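Local coordinates for protein glutathione S-transferase (Burkholderia glumae, PDB 4ISD) that binds glutathione and, as a member of the glutathione S-transferase family, probably transfers it to electrophilic substrates, at residues 22-27 with 166-172. Numbering follows the deposited sequence.
Sequences MSAFVV and WCIADTD
Ile168 lies over the turn formed by Ser23, Val26 and Val27: with chi1 t and chi2 p, its CD1 comes 3.4 Å from Ser23 O and 3.7 Å from Val26 CG1, while its CG1 sits 3.5 Å from Val27 CG2. Segment 22-27 is helical throughout, inside helix 19-31, and the other segment enters helix 168-177 after the extended Trp166-Cys167 lead-in, the helix continuing past Asp172. The axes of 22-27 and 168-172 run roughly antiparallel, at 150° and 9.8 Å apart, which pairs Ser23 with Asp172 (CA to CA 6.5 Å) and Val27 with Ile168 (CA to CA 6.8 Å). The CA-to-CB bond of Val26 (chi1 t) points toward 166-172; its CG1 also meets Trp166 CZ2 at 3.7 Å and Thr171 OG1 at 3.8 Å. At the Ser23 end, Met22 CE reaches Thr171 CG2 at 3.9 Å. One hydrogen bond joins the two segments, from Ser23 OG to Asp172 OD1 at 2.8 Å, with Ser23 chi1 t and Asp172 chi1 m; Asp172 OD2 turns to Gln108 and to a salt bridge with Arg112, a residue of the glutathione pocket. Cys167 N donates to Asp170 OD2 at 2.9 Å, tying the lead-in to the first turn. Helix 202-212 covers Met22 and Val26. The two segments bury 294 Å² between them, both sides summed, and the contact joins the first helix of the thioredoxin-like N-terminal domain to the all-helical C-terminal domain, the interdomain packing characteristic of the glutathione S-transferase fold.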
ATOM      1  N   MET A  22       4.494  14.483   2.595  1.00 45.85           N
ATOM      2  CA  MET A  22       3.658  15.506   1.987  1.00 44.40           C
ATOM      3  C   MET A  22       2.236  15.001   1.768  1.00 42.26           C
ATOM      4  O   MET A  22       1.253  15.731   1.964  1.00 44.19           O
ATOM      5  CB  MET A  22       4.269  15.944   0.669  1.00 45.73           C
ATOM      6  CG  MET A  22       3.439  16.944  -0.082  1.00 50.36           C
ATOM      7  SD  MET A  22       4.339  17.530  -1.517  1.00 62.20           S
ATOM      8  CE  MET A  22       2.946  17.759  -2.600  1.00 83.35           C
ATOM      9  N   SER A  23       2.135  13.737   1.387  1.00 39.06           N
ATOM     10  CA  SER A  23       0.843  13.109   1.152  1.00 37.99           C
ATOM     11  C   SER A  23      -0.052  13.116   2.390  1.00 40.29           C
ATOM     12  O   SER A  23      -1.238  13.449   2.302  1.00 41.56           O
ATOM     13  CB  SER A  23       1.045  11.677   0.678  1.00 37.23           C
ATOM     14  OG  SER A  23      -0.198  11.126   0.287  1.00 41.74           O
ATOM     15  N   ALA A  24       0.514  12.746   3.539  1.00 36.41           N
ATOM     16  CA  ALA A  24      -0.263  12.694   4.779  1.00 39.77           C
ATOM     17  C   ALA A  24      -0.646  14.103   5.217  1.00 43.91           C
ATOM     18  O   ALA A  24      -1.776  14.354   5.654  1.00 47.71           O
ATOM     19  CB  ALA A  24       0.512  11.965   5.900  1.00 32.98           C
ATOM     20  N   PHE A  25       0.316  15.011   5.113  1.00 39.48           N
ATOM     21  CA  PHE A  25       0.082  16.406   5.416  1.00 40.45           C
ATOM     22  C   PHE A  25      -1.087  16.908   4.569  1.00 44.02           C
ATOM     23  O   PHE A  25      -1.927  17.675   5.051  1.00 46.38           O
ATOM     24  CB  PHE A  25       1.353  17.224   5.138  1.00 30.91           C
ATOM     25  CG  PHE A  25       1.202  18.708   5.387  1.00 33.03           C
ATOM     26  CD1 PHE A  25       0.504  19.515   4.490  1.00 34.39           C
ATOM     27  CD2 PHE A  25       1.785  19.299   6.499  1.00 40.46           C
ATOM     28  CE1 PHE A  25       0.365  20.895   4.709  1.00 47.75           C
ATOM     29  CE2 PHE A  25       1.662  20.666   6.729  1.00 51.53           C
ATOM     30  CZ  PHE A  25       0.947  21.474   5.826  1.00 53.67           C
ATOM     31  N   VAL A  26      -1.148  16.486   3.308  1.00 44.15           N
ATOM     32  CA  VAL A  26      -2.194  17.007   2.424  1.00 44.50           C
ATOM     33  C   VAL A  26      -3.565  16.501   2.851  1.00 45.26           C
ATOM     34  O   VAL A  26      -4.553  17.235   2.777  1.00 45.77           O
ATOM     35  CB  VAL A  26      -1.915  16.728   0.921  1.00 35.63           C
ATOM     36  CG1 VAL A  26      -3.184  16.874   0.094  1.00 29.21           C
ATOM     37  CG2 VAL A  26      -0.808  17.659   0.404  1.00 35.73           C
ATOM     38  N   VAL A  27      -3.619  15.263   3.344  1.00 48.49           N
ATOM     39  CA  VAL A  27      -4.890  14.704   3.803  1.00 43.58           C
ATOM     40  C   VAL A  27      -5.463  15.520   4.960  1.00 43.49           C
ATOM     41  O   VAL A  27      -6.636  15.919   4.934  1.00 46.75           O
ATOM     42  CB  VAL A  27      -4.754  13.224   4.192  1.00 40.59           C
ATOM     43  CG1 VAL A  27      -6.061  12.689   4.743  1.00 39.28           C
ATOM     44  CG2 VAL A  27      -4.337  12.419   2.990  1.00 41.43           C
ATOM     45  N   TRP A 166     -10.862  15.656  -7.163  1.00 44.44           N
ATOM     46  CA  TRP A 166      -9.573  15.391  -6.540  1.00 41.67           C
ATOM     47  C   TRP A 166      -9.687  14.271  -5.510  1.00 48.31           C
ATOM     48  O   TRP A 166     -10.689  14.165  -4.802  1.00 43.14           O
ATOM     49  CB  TRP A 166      -9.038  16.650  -5.866  1.00 31.51           C
ATOM     50  CG  TRP A 166      -7.776  16.422  -5.090  1.00 33.38           C
ATOM     51  CD1 TRP A 166      -6.497  16.531  -5.553  1.00 38.59           C
ATOM     52  CD2 TRP A 166      -7.667  16.057  -3.709  1.00 38.37           C
ATOM     53  NE1 TRP A 166      -5.593  16.253  -4.546  1.00 37.08           N
ATOM     54  CE2 TRP A 166      -6.292  15.959  -3.409  1.00 38.20           C
ATOM     55  CE3 TRP A 166      -8.602  15.797  -2.705  1.00 44.94           C
ATOM     56  CZ2 TRP A 166      -5.833  15.620  -2.148  1.00 40.47           C
ATOM     57  CZ3 TRP A 166      -8.143  15.455  -1.454  1.00 47.09           C
ATOM     58  CH2 TRP A 166      -6.771  15.364  -1.187  1.00 47.94           C
ATOM     59  N   CYS A 167      -8.668  13.419  -5.455  1.00 47.65           N
ATOM     60  CA  CYS A 167      -8.473  12.539  -4.305  1.00 42.02           C
ATOM     61  C   CYS A 167      -6.983  12.530  -3.975  1.00 38.96           C
ATOM     62  O   CYS A 167      -6.174  13.045  -4.764  1.00 34.39           O
ATOM     63  CB  CYS A 167      -9.021  11.126  -4.550  1.00 38.27           C
ATOM     64  SG  CYS A 167      -8.230  10.153  -5.850  1.00 39.33           S
ATOM     65  N   ILE A 168      -6.625  11.970  -2.818  1.00 31.89           N
ATOM     66  CA  ILE A 168      -5.230  11.960  -2.375  1.00 26.71           C
ATOM     67  C   ILE A 168      -4.315  11.239  -3.369  1.00 33.47           C
ATOM     68  O   ILE A 168      -3.117  11.519  -3.420  1.00 39.90           O
ATOM     69  CB  ILE A 168      -5.052  11.353  -0.943  1.00 32.79           C
ATOM     70  CG1 ILE A 168      -3.663  11.688  -0.404  1.00 27.36           C
ATOM     71  CG2 ILE A 168      -5.296   9.841  -0.925  1.00 22.25           C
ATOM     72  CD1 ILE A 168      -3.390  13.174  -0.373  1.00 27.80           C
ATOM     73  N   ALA A 169      -4.880  10.332  -4.168  1.00 33.87           N
ATOM     74  CA  ALA A 169      -4.112   9.615  -5.191  1.00 33.13           C
ATOM     75  C   ALA A 169      -3.484  10.559  -6.193  1.00 38.77           C
ATOM     76  O   ALA A 169      -2.401  10.268  -6.699  1.00 37.35           O
ATOM     77  CB  ALA A 169      -4.976   8.612  -5.916  1.00 35.67           C
ATOM     78  N   ASP A 170      -4.171  11.680  -6.469  1.00 42.76           N
ATOM     79  CA  ASP A 170      -3.713  12.692  -7.434  1.00 35.89           C
ATOM     80  C   ASP A 170      -2.461  13.429  -6.978  1.00 35.66           C
ATOM     81  O   ASP A 170      -1.560  13.672  -7.781  1.00 35.73           O
ATOM     82  CB  ASP A 170      -4.806  13.715  -7.750  1.00 33.77           C
ATOM     83  CG  ASP A 170      -5.992  13.100  -8.463  1.00 39.91           C
ATOM     84  OD1 ASP A 170      -5.788  12.606  -9.597  1.00 47.55           O
ATOM     85  OD2 ASP A 170      -7.122  13.116  -7.896  1.00 31.87           O
ATOM     86  N   THR A 171      -2.411  13.800  -5.699  1.00 35.00           N
ATOM     87  CA  THR A 171      -1.193  14.388  -5.138  1.00 30.80           C
ATOM     88  C   THR A 171      -0.043  13.402  -5.306  1.00 38.62           C
ATOM     89  O   THR A 171       1.053  13.770  -5.736  1.00 37.46           O
ATOM     90  CB  THR A 171      -1.327  14.667  -3.636  1.00 27.25           C
ATOM     91  OG1 THR A 171      -2.560  15.346  -3.380  1.00 35.44           O
ATOM     92  CG2 THR A 171      -0.166  15.522  -3.147  1.00 23.41           C
ATOM     93  N   ASP A 172      -0.310  12.143  -4.963  1.00 39.18           N
ATOM     94  CA  ASP A 172       0.700  11.100  -5.030  1.00 33.77           C
ATOM     95  C   ASP A 172       1.193  10.914  -6.448  1.00 31.31           C
ATOM     96  O   ASP A 172       2.401  10.799  -6.686  1.00 31.89           O
ATOM     97  CB  ASP A 172       0.127   9.784  -4.509  1.00 42.85           C
ATOM     98  CG  ASP A 172      -0.010   9.774  -3.011  1.00 45.56           C
ATOM     99  OD1 ASP A 172       0.545  10.706  -2.367  1.00 47.15           O
ATOM    100  OD2 ASP A 172      -0.659   8.836  -2.488  1.00 40.34           O
TER